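Local coordinates for glucose-6-phosphate isomerase (Thermus thermophilus, PDB 1ZZG), which probably catalyses the reversible isomerisation of glucose 6-phosphate to fructose 6-phosphate in glycolysis and gluconeogenesis, at residues A[51-56]-A[205-210]; A[41-46]-A[381-386]; A[123-128]-A[178-183]; A[57-62]-A[199-204]; A[315-320]-A[366-371]. One frame throughout, in Å; residues are numbered along the deposited sequence.

Contact 1: residues A[51-56]-A[205-210]; sequences ETLREV and DLDALL
Asp-207 OD2 has one firm grip, a salt bridge to Arg-57 on the same helix as Leu-53. Asp-205 OD1 is gripped twice but weakly: it caps the start of its helix by accepting from Ala-208 N (3.4 Å, N-H...O 160°), and it forms a long ion pair with the same Arg-57. Against the other carboxylate oxygen of Asp-207, OD1, rests Leu-53 CD1 at 3.3 Å, the two side chains crossing at about a right angle. Helix 52-56 and helix 206-210 pack antiparallel here; over these short segments their axes come within 10.9 Å at 156°, joining the helix that precedes the five-stranded parallel sheet to the one that follows helix 193-201. Leu-53 carries the apolar part. Its CG sits in the crowded position between backbone N and carbonyl carbon (chi1 85°), and its CD1 reaches Leu-206 CB at 4.2 Å and Leu-210 CD1 at 4.1 Å. One turn on, Val-56 CG1 meets Leu-206 CD1 tip to tip at 4.2 Å, the chains crossing obliquely. Helix 193-201 adjoins this pair, Ala-200 touching Val-56.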
# COMPACT_ATOMS: atom_id res chain seq x y z
N GLU A 51 -7.14 2.10 32.58
CA GLU A 51 -8.44 1.56 32.96
C GLU A 51 -9.12 0.96 31.73
O GLU A 51 -9.64 -0.16 31.77
CB GLU A 51 -9.29 2.68 33.55
CG GLU A 51 -10.73 2.33 33.83
CD GLU A 51 -11.59 3.57 34.04
OE1 GLU A 51 -11.27 4.36 34.96
OE2 GLU A 51 -12.57 3.76 33.29
N THR A 52 -9.11 1.71 30.63
CA THR A 52 -9.74 1.27 29.40
C THR A 52 -9.16 -0.03 28.83
O THR A 52 -9.92 -0.90 28.40
CB THR A 52 -9.66 2.37 28.32
OG1 THR A 52 -10.32 3.54 28.80
CG2 THR A 52 -10.36 1.91 27.03
N LEU A 53 -7.84 -0.19 28.84
CA LEU A 53 -7.28 -1.42 28.29
C LEU A 53 -7.70 -2.65 29.10
O LEU A 53 -7.80 -3.75 28.55
CB LEU A 53 -5.75 -1.35 28.21
CG LEU A 53 -4.93 -1.73 29.44
CD1 LEU A 53 -3.46 -1.85 29.05
CD2 LEU A 53 -5.14 -0.69 30.53
N ARG A 54 -7.93 -2.48 30.39
CA ARG A 54 -8.37 -3.60 31.22
C ARG A 54 -9.79 -3.97 30.81
O ARG A 54 -10.12 -5.14 30.66
CB ARG A 54 -8.32 -3.23 32.71
CG ARG A 54 -6.90 -3.11 33.24
CD ARG A 54 -6.86 -2.92 34.74
NE ARG A 54 -5.48 -3.00 35.23
CZ ARG A 54 -5.13 -2.90 36.51
NH1 ARG A 54 -6.06 -2.70 37.44
NH2 ARG A 54 -3.86 -3.00 36.86
N GLU A 55 -10.61 -2.94 30.61
CA GLU A 55 -11.99 -3.11 30.18
C GLU A 55 -12.02 -3.83 28.82
O GLU A 55 -12.88 -4.67 28.56
CB GLU A 55 -12.66 -1.74 30.07
CG GLU A 55 -14.12 -1.77 29.67
CD GLU A 55 -14.68 -0.38 29.46
OE1 GLU A 55 -14.53 0.48 30.36
OE2 GLU A 55 -15.28 -0.14 28.39
N VAL A 56 -11.07 -3.47 27.95
CA VAL A 56 -10.98 -4.09 26.64
C VAL A 56 -10.60 -5.57 26.79
O VAL A 56 -11.21 -6.45 26.19
CB VAL A 56 -9.92 -3.38 25.76
CG1 VAL A 56 -9.63 -4.18 24.49
CG2 VAL A 56 -10.43 -1.99 25.38
N ASP A 205 0.09 -7.60 23.27
CA ASP A 205 0.31 -6.99 24.58
C ASP A 205 -0.01 -5.49 24.58
O ASP A 205 0.85 -4.65 24.30
CB ASP A 205 1.76 -7.21 25.02
CG ASP A 205 2.01 -6.79 26.46
OD1 ASP A 205 1.07 -6.31 27.11
OD2 ASP A 205 3.16 -6.95 26.93
N LEU A 206 -1.26 -5.17 24.90
CA LEU A 206 -1.73 -3.78 24.93
C LEU A 206 -0.92 -2.92 25.91
O LEU A 206 -0.59 -1.78 25.62
CB LEU A 206 -3.20 -3.73 25.32
CG LEU A 206 -4.10 -4.73 24.59
CD1 LEU A 206 -5.53 -4.55 25.05
CD2 LEU A 206 -3.99 -4.52 23.08
N ASP A 207 -0.62 -3.48 27.08
CA ASP A 207 0.14 -2.76 28.10
C ASP A 207 1.48 -2.27 27.54
O ASP A 207 1.87 -1.12 27.76
CB ASP A 207 0.39 -3.68 29.30
CG ASP A 207 -0.90 -4.17 29.94
OD1 ASP A 207 -1.37 -3.54 30.91
OD2 ASP A 207 -1.46 -5.18 29.46
N ALA A 208 2.17 -3.14 26.82
CA ALA A 208 3.47 -2.80 26.25
C ALA A 208 3.32 -1.72 25.20
O ALA A 208 4.16 -0.84 25.08
CB ALA A 208 4.12 -4.05 25.64
N LEU A 209 2.23 -1.77 24.43
CA LEU A 209 2.00 -0.77 23.42
C LEU A 209 1.90 0.62 24.06
O LEU A 209 2.56 1.56 23.62
CB LEU A 209 0.71 -1.09 22.65
CG LEU A 209 0.35 -0.19 21.47
CD1 LEU A 209 1.29 -0.45 20.29
CD2 LEU A 209 -1.10 -0.48 21.07
N LEU A 210 1.08 0.74 25.11
CA LEU A 210 0.90 2.02 25.78
C LEU A 210 2.15 2.47 26.54
O LEU A 210 2.43 3.67 26.64
CB LEU A 210 -0.32 1.97 26.73
CG LEU A 210 -1.66 1.60 26.07
CD1 LEU A 210 -2.78 1.68 27.10
CD2 LEU A 210 -1.96 2.54 24.90

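Contact 2: residues A[41-46]-A[381-386]; sequences LGWMDL and LMWQTA
This is a buried aromatic and sulfur contact without hydrogen bonds between its halves, set where the loop between helices 20-32 and 52-61 meets the long helix 371-391. Its centre is a T-shaped pair of tryptophans. Trp-43 directs the edge of its six-membered ring at the face of Trp-383, with CZ3 3.8 Å above the Trp-383 plane, over the five-membered ring; the planes stand at 78°, and the nearest centroids, of the Trp-43 six-membered and Trp-383 five-membered rings, are 5.1 Å apart. Trp-43 reaches this place with CG in the crowded position between backbone N and carbonyl carbon (chi1 49°). One face of its indole receives Met-382 CB, with CE3 to CB at 4.1 Å, while Met-44 CG lies over the opposite face. Ala-386 CB comes within 3.5 Å of Trp-43 CZ2, a close approach by a small side chain one helical turn past Met-382. Met-44, extended beyond CG, crosses Trp-383 at about a right angle, SD 3.7 Å from CH2 and CE touching the same rim. The Trp-383 NE1 is satisfied by Asn-217, which also bonds Met-44 O. An alanine in place of Trp-383 would probably leave the Trp-43 edge and the Met-44 thioether without their aromatic partner, and Asn-217 without its indole donor. Phe-188 stacks on Trp-43, extending the cluster. With SD of Met-44 and of Met-382 each lying obliquely beside an indole, the arrangement is an edge-to-face tryptophan pair flanked by two Met-aromatic contacts.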
# COMPACT_ATOMS: atom_id res chain seq x y z
N LEU A 41 -6.10 17.36 21.58
CA LEU A 41 -4.80 16.84 21.99
C LEU A 41 -4.92 15.63 22.92
O LEU A 41 -3.95 15.26 23.59
CB LEU A 41 -4.00 17.95 22.69
CG LEU A 41 -3.79 19.22 21.85
CD1 LEU A 41 -2.92 20.22 22.60
CD2 LEU A 41 -3.14 18.85 20.53
N GLY A 42 -6.10 15.02 22.96
CA GLY A 42 -6.33 13.86 23.82
C GLY A 42 -5.42 12.67 23.54
O GLY A 42 -5.27 11.79 24.39
N TRP A 43 -4.82 12.62 22.35
CA TRP A 43 -3.94 11.51 22.00
C TRP A 43 -2.68 11.48 22.88
O TRP A 43 -1.98 10.47 22.93
CB TRP A 43 -3.54 11.58 20.53
CG TRP A 43 -3.06 12.92 20.10
CD1 TRP A 43 -3.81 13.93 19.57
CD2 TRP A 43 -1.72 13.42 20.18
NE1 TRP A 43 -3.02 15.03 19.33
CE2 TRP A 43 -1.73 14.74 19.69
CE3 TRP A 43 -0.50 12.87 20.62
CZ2 TRP A 43 -0.58 15.53 19.63
CZ3 TRP A 43 0.64 13.65 20.56
CH2 TRP A 43 0.60 14.97 20.06
N MET A 44 -2.39 12.58 23.56
CA MET A 44 -1.23 12.62 24.44
C MET A 44 -1.52 11.84 25.72
O MET A 44 -0.62 11.31 26.35
CB MET A 44 -0.89 14.06 24.83
CG MET A 44 -0.60 15.00 23.67
SD MET A 44 -0.36 16.69 24.27
CE MET A 44 0.04 17.54 22.76
N ASP A 45 -2.80 11.77 26.07
CA ASP A 45 -3.22 11.11 27.31
C ASP A 45 -3.60 9.64 27.20
O ASP A 45 -3.65 8.94 28.22
CB ASP A 45 -4.38 11.90 27.91
CG ASP A 45 -4.08 13.39 27.98
OD1 ASP A 45 -3.10 13.77 28.66
OD2 ASP A 45 -4.81 14.18 27.34
N LEU A 46 -3.86 9.16 25.99
CA LEU A 46 -4.23 7.76 25.80
C LEU A 46 -3.26 6.76 26.45
O LEU A 46 -3.68 5.74 26.98
CB LEU A 46 -4.37 7.44 24.31
CG LEU A 46 -5.54 8.12 23.59
CD1 LEU A 46 -5.47 7.80 22.11
CD2 LEU A 46 -6.87 7.66 24.18
N LEU A 381 5.71 9.81 16.13
CA LEU A 381 5.30 10.44 14.89
C LEU A 381 4.12 11.39 15.09
O LEU A 381 4.03 12.42 14.41
CB LEU A 381 4.97 9.38 13.84
CG LEU A 381 6.23 8.61 13.41
CD1 LEU A 381 5.85 7.39 12.59
CD2 LEU A 381 7.14 9.54 12.61
N MET A 382 3.23 11.05 16.01
CA MET A 382 2.10 11.93 16.27
C MET A 382 2.63 13.24 16.87
O MET A 382 2.14 14.31 16.52
CB MET A 382 1.09 11.25 17.19
CG MET A 382 0.28 10.17 16.46
SD MET A 382 -1.07 9.41 17.41
CE MET A 382 -0.23 7.98 18.11
N TRP A 383 3.63 13.15 17.75
CA TRP A 383 4.22 14.35 18.35
C TRP A 383 4.92 15.14 17.25
O TRP A 383 4.78 16.36 17.17
CB TRP A 383 5.24 13.99 19.43
CG TRP A 383 4.64 13.75 20.77
CD1 TRP A 383 4.40 12.54 21.36
CD2 TRP A 383 4.21 14.75 21.71
NE1 TRP A 383 3.86 12.72 22.61
CE2 TRP A 383 3.74 14.07 22.85
CE3 TRP A 383 4.20 16.15 21.70
CZ2 TRP A 383 3.25 14.74 23.98
CZ3 TRP A 383 3.71 16.83 22.82
CH2 TRP A 383 3.24 16.12 23.94
N GLN A 384 5.71 14.44 16.44
CA GLN A 384 6.42 15.07 15.34
C GLN A 384 5.44 15.89 14.52
O GLN A 384 5.68 17.05 14.20
CB GLN A 384 7.05 14.01 14.44
CG GLN A 384 7.48 14.50 13.07
CD GLN A 384 8.03 13.38 12.21
OE1 GLN A 384 9.07 12.81 12.52
NE2 GLN A 384 7.32 13.06 11.13
N THR A 385 4.32 15.26 14.18
CA THR A 385 3.28 15.90 13.38
C THR A 385 2.66 17.11 14.10
O THR A 385 2.44 18.15 13.48
CB THR A 385 2.19 14.89 13.01
OG1 THR A 385 2.78 13.79 12.30
CG2 THR A 385 1.13 15.54 12.14
N ALA A 386 2.37 16.97 15.39
CA ALA A 386 1.78 18.08 16.13
C ALA A 386 2.77 19.25 16.20
O ALA A 386 2.38 20.41 16.05
CB ALA A 386 1.38 17.63 17.55

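Contact 3: residues A[123-128]-A[178-183]; sequences VSKSGS and FAIPKE
Polar bonds converge on Lys-125 NZ. Its chain runs straight from a CG anti to the backbone N and bends only at the last torsion (chi4 65°), which turns the ammonium group onto the loop after strand 176-179. There it donates to Lys-182 O at 3.0 Å, approaching from well above the carbonyl plane (54° out of it) at a C=O...N angle of 108°, and it also donates to Val-184 O just beyond. Pro-181 O is as near, 2.9 Å from Lys-125 NZ, but at an angle too poor for a hydrogen bond. A water adds a third link, accepting from Lys-125 NZ at 2.6 Å and donating to Ile-180 O at 2.7 Å.

Apolar contact lies alongside the lysine. Ile-180 CD1 lies 3.7 Å from Lys-125 CA, Ile-180 CG2 borders Lys-125 CG, the chains crossing obliquely, and Val-123 CG1 borders the same CD1 more loosely. Thr-158 of the intervening strand 155-159 touches Ile-180, so the contact spans the ends of three parallel strands.

Side-chain to backbone bonds shape the first segment. Ser-124 OG accepts from Gly-127 N (2.8 Å), an ST motif, and Ser-126 OG accepts from Ser-128 N (3.1 Å), an ST turn; Gly-127 has positive phi. The serine-rich run at the C-terminal end of strand 118-124 is consistent with the phosphate-binding loop of relatives in the SIS family.

With its described bonds going to two carbonyl oxygens and a water, the ammonium group is likely to stay protonated, and it ties the two strand-end loops together through backbone oxygens.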
# COMPACT_ATOMS: atom_id res chain seq x y z
N VAL A 123 -16.69 0.96 13.77
CA VAL A 123 -15.86 2.03 14.30
C VAL A 123 -15.98 3.34 13.53
O VAL A 123 -15.75 3.39 12.32
CB VAL A 123 -14.37 1.62 14.29
CG1 VAL A 123 -13.55 2.60 15.12
CG2 VAL A 123 -14.22 0.19 14.82
N SER A 124 -16.34 4.40 14.25
CA SER A 124 -16.48 5.74 13.66
C SER A 124 -16.55 6.77 14.78
O SER A 124 -17.38 6.65 15.69
CB SER A 124 -17.76 5.82 12.82
OG SER A 124 -17.95 7.14 12.33
N LYS A 125 -15.69 7.78 14.73
CA LYS A 125 -15.69 8.81 15.77
C LYS A 125 -16.99 9.61 15.74
O LYS A 125 -17.67 9.73 16.75
CB LYS A 125 -14.50 9.77 15.60
CG LYS A 125 -14.46 10.86 16.66
CD LYS A 125 -13.28 11.81 16.46
CE LYS A 125 -13.29 12.94 17.49
NZ LYS A 125 -13.11 12.42 18.88
N SER A 126 -17.33 10.15 14.57
CA SER A 126 -18.56 10.94 14.40
C SER A 126 -19.76 10.02 14.45
O SER A 126 -20.87 10.43 14.82
CB SER A 126 -18.55 11.66 13.06
OG SER A 126 -18.69 10.73 12.00
N GLY A 127 -19.54 8.76 14.05
CA GLY A 127 -20.61 7.79 14.03
C GLY A 127 -21.49 7.91 12.80
O GLY A 127 -22.43 7.14 12.63
N SER A 128 -21.18 8.86 11.92
CA SER A 128 -21.99 9.06 10.73
C SER A 128 -21.23 8.89 9.40
O SER A 128 -21.77 9.21 8.35
CB SER A 128 -22.64 10.44 10.76
OG SER A 128 -21.67 11.47 10.62
N PHE A 178 -17.48 0.97 23.04
CA PHE A 178 -16.24 1.52 23.56
C PHE A 178 -16.19 2.95 23.08
O PHE A 178 -16.80 3.30 22.06
CB PHE A 178 -15.05 0.71 23.04
CG PHE A 178 -14.88 -0.61 23.73
CD1 PHE A 178 -14.29 -0.68 24.98
CD2 PHE A 178 -15.31 -1.79 23.12
CE1 PHE A 178 -14.12 -1.90 25.63
CE2 PHE A 178 -15.15 -3.01 23.75
CZ PHE A 178 -14.55 -3.07 25.01
N ALA A 179 -15.46 3.79 23.80
CA ALA A 179 -15.40 5.20 23.47
C ALA A 179 -14.12 5.74 22.85
O ALA A 179 -13.02 5.37 23.23
CB ALA A 179 -15.73 6.02 24.72
N ILE A 180 -14.31 6.62 21.87
CA ILE A 180 -13.19 7.31 21.26
C ILE A 180 -13.34 8.65 21.98
O ILE A 180 -14.36 9.33 21.84
CB ILE A 180 -13.38 7.54 19.75
CG1 ILE A 180 -13.33 6.20 19.01
CG2 ILE A 180 -12.29 8.48 19.22
CD1 ILE A 180 -13.61 6.32 17.51
N PRO A 181 -12.34 9.03 22.80
CA PRO A 181 -12.40 10.29 23.54
C PRO A 181 -12.72 11.49 22.65
O PRO A 181 -12.23 11.60 21.53
CB PRO A 181 -11.01 10.39 24.17
CG PRO A 181 -10.62 8.97 24.34
CD PRO A 181 -11.07 8.33 23.05
N LYS A 182 -13.54 12.39 23.17
CA LYS A 182 -13.92 13.59 22.45
C LYS A 182 -12.71 14.34 21.90
O LYS A 182 -12.70 14.77 20.74
CB LYS A 182 -14.71 14.52 23.38
CG LYS A 182 -15.17 15.81 22.72
CD LYS A 182 -15.88 16.72 23.71
CE LYS A 182 -16.34 18.00 23.04
NZ LYS A 182 -16.93 18.96 24.02
N GLU A 183 -11.67 14.49 22.72
CA GLU A 183 -10.46 15.21 22.32
C GLU A 183 -9.48 14.40 21.46
O GLU A 183 -8.35 14.85 21.22
CB GLU A 183 -9.73 15.74 23.56
CG GLU A 183 -10.51 16.75 24.40
CD GLU A 183 -10.94 17.98 23.61
OE1 GLU A 183 -10.22 18.38 22.67
OE2 GLU A 183 -12.00 18.56 23.94
O HOH W 1 -15.08 11.05 19.84

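Contact 4: residues A[57-62]-A[199-204]; sequences RRYREA and LAFAGA
The Phe-201 ring has Arg-60 CG squarely over one face, a CH-pi contact 3.7 Å from the ring centroid and 5° off the normal, and Tyr-59 at its edge, CE2 to CE2 at 3.9 Å. The guanidinium of Arg-60 in turn has Phe-201 CD1 over one face, nearest to NH1 at 3.4 Å, but the two planes are inclined at 47° and so are not stacked. Arg-60 leaves the backbone with CG anti to N and bends sharply at chi2 (-88°), laying CG on the ring and bringing the guanidinium to its CD1-CE1 side. There, NE reaches Ala-200 O through a water, which accepts from Arg-60 NE at 3.0 Å and donates to Ala-200 O at 3.1 Å. Ala-200 CB meets Arg-60 CB at 3.9 Å, consistent with the close approach of the two backbones there. An alanine in place of Arg-60 would probably uncover this face of Phe-201 and lose the water link to Ala-200. On the helix itself, Arg-58 grips Glu-61 side-on with two nitrogens, NH2 to OE2 at 2.7 Å, and both carboxylate oxygens are met from above their plane. Arg-57 CB lies over one face of that guanidinium. Helix 193-201 closes in a Schellman motif, Gly-203 at positive phi, with Ala-204 N bonding Leu-199 O and Gly-203 N bonding Ala-200 O. Leu-119 of strand 118-124 touches both Tyr-59 and Phe-201, which places this helix-on-helix packing over the five-stranded parallel sheet of an alpha/beta domain.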
# COMPACT_ATOMS: atom_id res chain seq x y z
N ARG A 57 -9.59 -5.84 27.62
CA ARG A 57 -9.15 -7.21 27.85
C ARG A 57 -10.27 -8.08 28.42
O ARG A 57 -10.49 -9.20 27.97
CB ARG A 57 -7.96 -7.25 28.81
CG ARG A 57 -6.60 -6.89 28.20
CD ARG A 57 -5.52 -6.97 29.28
NE ARG A 57 -4.17 -6.72 28.80
CZ ARG A 57 -3.53 -7.48 27.91
NH1 ARG A 57 -4.14 -8.54 27.41
NH2 ARG A 57 -2.29 -7.19 27.55
N ARG A 58 -10.98 -7.57 29.42
CA ARG A 58 -12.06 -8.34 30.02
C ARG A 58 -13.14 -8.68 29.01
O ARG A 58 -13.68 -9.79 29.01
CB ARG A 58 -12.65 -7.58 31.21
CG ARG A 58 -11.69 -7.44 32.40
CD ARG A 58 -11.20 -8.80 32.90
NE ARG A 58 -9.98 -9.28 32.25
CZ ARG A 58 -8.77 -8.74 32.42
NH1 ARG A 58 -8.61 -7.70 33.22
NH2 ARG A 58 -7.72 -9.25 31.79
N TYR A 59 -13.45 -7.73 28.13
CA TYR A 59 -14.46 -7.96 27.10
C TYR A 59 -14.01 -9.06 26.15
O TYR A 59 -14.79 -9.93 25.77
CB TYR A 59 -14.72 -6.68 26.30
CG TYR A 59 -15.62 -6.90 25.11
CD1 TYR A 59 -16.98 -7.16 25.27
CD2 TYR A 59 -15.10 -6.87 23.81
CE1 TYR A 59 -17.80 -7.39 24.17
CE2 TYR A 59 -15.91 -7.10 22.71
CZ TYR A 59 -17.25 -7.36 22.89
OH TYR A 59 -18.05 -7.57 21.79
N ARG A 60 -12.73 -9.00 25.76
CA ARG A 60 -12.18 -9.99 24.84
C ARG A 60 -12.24 -11.38 25.45
O ARG A 60 -12.70 -12.33 24.81
CB ARG A 60 -10.72 -9.63 24.51
CG ARG A 60 -10.08 -10.51 23.44
CD ARG A 60 -9.43 -11.78 23.99
NE ARG A 60 -8.90 -12.59 22.89
CZ ARG A 60 -9.64 -13.38 22.12
NH1 ARG A 60 -10.95 -13.49 22.33
NH2 ARG A 60 -9.08 -14.03 21.10
N GLU A 61 -11.77 -11.48 26.68
CA GLU A 61 -11.75 -12.74 27.41
C GLU A 61 -13.13 -13.35 27.56
O GLU A 61 -13.28 -14.57 27.61
CB GLU A 61 -11.10 -12.53 28.77
CG GLU A 61 -9.59 -12.34 28.69
CD GLU A 61 -9.00 -11.79 29.97
OE1 GLU A 61 -9.59 -11.99 31.04
OE2 GLU A 61 -7.93 -11.15 29.90
N ALA A 62 -14.15 -12.50 27.63
CA ALA A 62 -15.52 -12.98 27.78
C ALA A 62 -16.08 -13.49 26.45
O ALA A 62 -17.18 -14.04 26.40
CB ALA A 62 -16.41 -11.87 28.34
N LEU A 199 -6.69 -5.33 18.69
CA LEU A 199 -5.42 -5.90 19.15
C LEU A 199 -5.63 -6.93 20.26
O LEU A 199 -4.87 -7.90 20.37
CB LEU A 199 -4.47 -4.81 19.64
CG LEU A 199 -3.53 -4.23 18.59
CD1 LEU A 199 -2.65 -3.18 19.25
CD2 LEU A 199 -2.67 -5.34 17.98
N ALA A 200 -6.65 -6.71 21.09
CA ALA A 200 -6.94 -7.64 22.17
C ALA A 200 -7.26 -8.99 21.55
O ALA A 200 -6.70 -10.01 21.94
CB ALA A 200 -8.11 -7.14 23.01
N PHE A 201 -8.17 -8.99 20.58
CA PHE A 201 -8.57 -10.22 19.90
C PHE A 201 -7.42 -10.82 19.11
O PHE A 201 -7.44 -12.00 18.76
CB PHE A 201 -9.78 -9.96 19.00
CG PHE A 201 -11.08 -9.93 19.75
CD1 PHE A 201 -11.76 -11.11 20.04
CD2 PHE A 201 -11.59 -8.73 20.24
CE1 PHE A 201 -12.93 -11.10 20.81
CE2 PHE A 201 -12.76 -8.70 21.00
CZ PHE A 201 -13.43 -9.89 21.29
N ALA A 202 -6.40 -10.00 18.84
CA ALA A 202 -5.23 -10.47 18.11
C ALA A 202 -4.24 -11.08 19.11
O ALA A 202 -3.20 -11.62 18.72
CB ALA A 202 -4.59 -9.31 17.36
N GLY A 203 -4.57 -10.97 20.39
CA GLY A 203 -3.72 -11.50 21.44
C GLY A 203 -2.42 -10.75 21.67
O GLY A 203 -1.44 -11.33 22.15
N ALA A 204 -2.40 -9.47 21.33
CA ALA A 204 -1.20 -8.65 21.49
C ALA A 204 -1.11 -8.03 22.89
O ALA A 204 -2.11 -7.92 23.60
CB ALA A 204 -1.18 -7.55 20.44
O HOH W 2 -6.13 -12.28 23.94

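Contact 5: residues A[315-320]-A[366-371]; sequences APLEDV and LPEVSP
Ala-315 opens the segment with its methyl CB 3.4 Å from Pro-367 O; its N is as close as 3.0 Å to the same oxygen, though at an angle too poor for a hydrogen bond. Its carbonyl oxygen does more. Ala-315 O takes a CA-H...O contact from Glu-368 CA (3.5 Å) and accepts from a water at 2.7 Å, which in turn accepts from Val-369 N at 2.8 Å, so one water joins the two backbones. Past Pro-316, Leu-317 crosses Glu-368 at about a right angle, laying its CD2 3.6 Å from Glu-368 CG, while CD1 rests on Val-369 O at 3.5 Å. Glu-368 presents these methylenes because CG takes the crowded position (chi1 72°) and the chain bends again at chi2; its OE2 accepts from Ser-370 OG at 2.6 Å by its anti lone pair, and Ser-370 N-caps the next helix toward Ala-373 N. The backbone N atoms of Leu-317 and Glu-318 bond Glu-104 of the second subunit. Asp-319 OD1 then accepts from Val-320 N. The contact joins the loops that leave strands 306-313 and 360-366, parallel neighbours in the mixed sheet, the second just before helix 371-391 begins.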
# COMPACT_ATOMS: atom_id res chain seq x y z
N ALA A 315 16.90 -6.00 15.57
CA ALA A 315 16.91 -7.39 16.00
C ALA A 315 15.60 -8.07 15.67
O ALA A 315 14.54 -7.44 15.63
CB ALA A 315 17.18 -7.47 17.51
N PRO A 316 15.65 -9.39 15.40
CA PRO A 316 14.46 -10.16 15.08
C PRO A 316 13.93 -10.71 16.39
O PRO A 316 14.66 -10.74 17.38
CB PRO A 316 15.01 -11.28 14.20
CG PRO A 316 16.31 -11.59 14.88
CD PRO A 316 16.87 -10.19 15.17
N LEU A 317 12.67 -11.13 16.41
CA LEU A 317 12.11 -11.72 17.62
C LEU A 317 12.48 -13.20 17.56
O LEU A 317 12.74 -13.83 18.58
CB LEU A 317 10.59 -11.54 17.66
CG LEU A 317 10.12 -10.08 17.70
CD1 LEU A 317 8.61 -10.05 17.90
CD2 LEU A 317 10.83 -9.33 18.84
N GLU A 318 12.49 -13.75 16.35
CA GLU A 318 12.85 -15.14 16.10
C GLU A 318 13.39 -15.17 14.68
O GLU A 318 12.66 -14.91 13.72
CB GLU A 318 11.63 -16.06 16.24
CG GLU A 318 11.96 -17.51 15.91
CD GLU A 318 10.87 -18.49 16.31
OE1 GLU A 318 9.67 -18.17 16.14
OE2 GLU A 318 11.22 -19.60 16.78
N ASP A 319 14.67 -15.49 14.56
CA ASP A 319 15.35 -15.52 13.27
C ASP A 319 15.30 -16.86 12.55
O ASP A 319 14.82 -17.86 13.09
CB ASP A 319 16.81 -15.10 13.47
CG ASP A 319 17.38 -14.37 12.27
OD1 ASP A 319 16.78 -14.46 11.17
OD2 ASP A 319 18.43 -13.72 12.41
N VAL A 320 15.82 -16.88 11.33
CA VAL A 320 15.84 -18.08 10.51
C VAL A 320 17.16 -18.18 9.76
O VAL A 320 17.53 -17.27 9.02
CB VAL A 320 14.71 -18.09 9.47
CG1 VAL A 320 14.90 -19.26 8.51
CG2 VAL A 320 13.37 -18.17 10.16
N LEU A 366 14.68 0.90 15.45
CA LEU A 366 13.84 0.28 16.47
C LEU A 366 14.63 -0.91 16.98
O LEU A 366 15.24 -1.63 16.20
CB LEU A 366 12.53 -0.23 15.86
CG LEU A 366 11.33 0.70 15.67
CD1 LEU A 366 11.76 1.98 14.98
CD2 LEU A 366 10.27 -0.04 14.86
N PRO A 367 14.62 -1.14 18.30
CA PRO A 367 15.37 -2.29 18.81
C PRO A 367 14.89 -3.59 18.16
O PRO A 367 15.67 -4.49 17.89
CB PRO A 367 15.08 -2.24 20.31
CG PRO A 367 14.98 -0.76 20.57
CD PRO A 367 14.15 -0.27 19.40
N GLU A 368 13.59 -3.65 17.91
CA GLU A 368 12.96 -4.81 17.28
C GLU A 368 11.52 -4.41 17.02
O GLU A 368 11.07 -3.38 17.51
CB GLU A 368 13.02 -6.03 18.21
CG GLU A 368 12.08 -5.99 19.42
CD GLU A 368 12.50 -5.00 20.49
OE1 GLU A 368 13.62 -5.14 21.02
OE2 GLU A 368 11.70 -4.08 20.80
N VAL A 369 10.80 -5.21 16.24
CA VAL A 369 9.40 -4.91 15.97
C VAL A 369 8.56 -5.52 17.10
O VAL A 369 8.24 -6.71 17.07
CB VAL A 369 8.92 -5.48 14.62
CG1 VAL A 369 7.45 -5.13 14.39
CG2 VAL A 369 9.78 -4.89 13.49
N SER A 370 8.24 -4.69 18.09
CA SER A 370 7.45 -5.11 19.24
C SER A 370 6.43 -4.04 19.60
O SER A 370 6.55 -2.89 19.19
CB SER A 370 8.38 -5.34 20.44
OG SER A 370 9.09 -4.15 20.77
N PRO A 371 5.38 -4.42 20.36
CA PRO A 371 4.36 -3.44 20.74
C PRO A 371 5.01 -2.21 21.39
O PRO A 371 4.67 -1.07 21.08
CB PRO A 371 3.50 -4.23 21.73
CG PRO A 371 3.59 -5.64 21.20
CD PRO A 371 5.06 -5.76 20.88
O HOH W 3 12.00 -7.36 14.83

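In the fold
Contacts 1 and 4 adjoin, centres about 9 Å apart, both using helix 52-61, with Leu-206 CD2 of contact 1 packing on Leu-199 CB of contact 4 at 3.5 Å. Phe-178 of contact 3 packs on Tyr-59 and Val-56, while Glu-183 O accepts a probable hydrogen bond from Gly-42 N, tying contact 3 to contact 2. Leu-210 touches Leu-46, and Pro-371 of contact 5 lies against Leu-209. Contacts 3 and 5 are farthest apart, centres about 33 Å. Contacts 2 and 3 approach the predicted active site: side chains of Lys-125 and Met-382 lie about 10 and 12 Å from that of Glu-267, and Ser-124 about 9 Å from Lys-406.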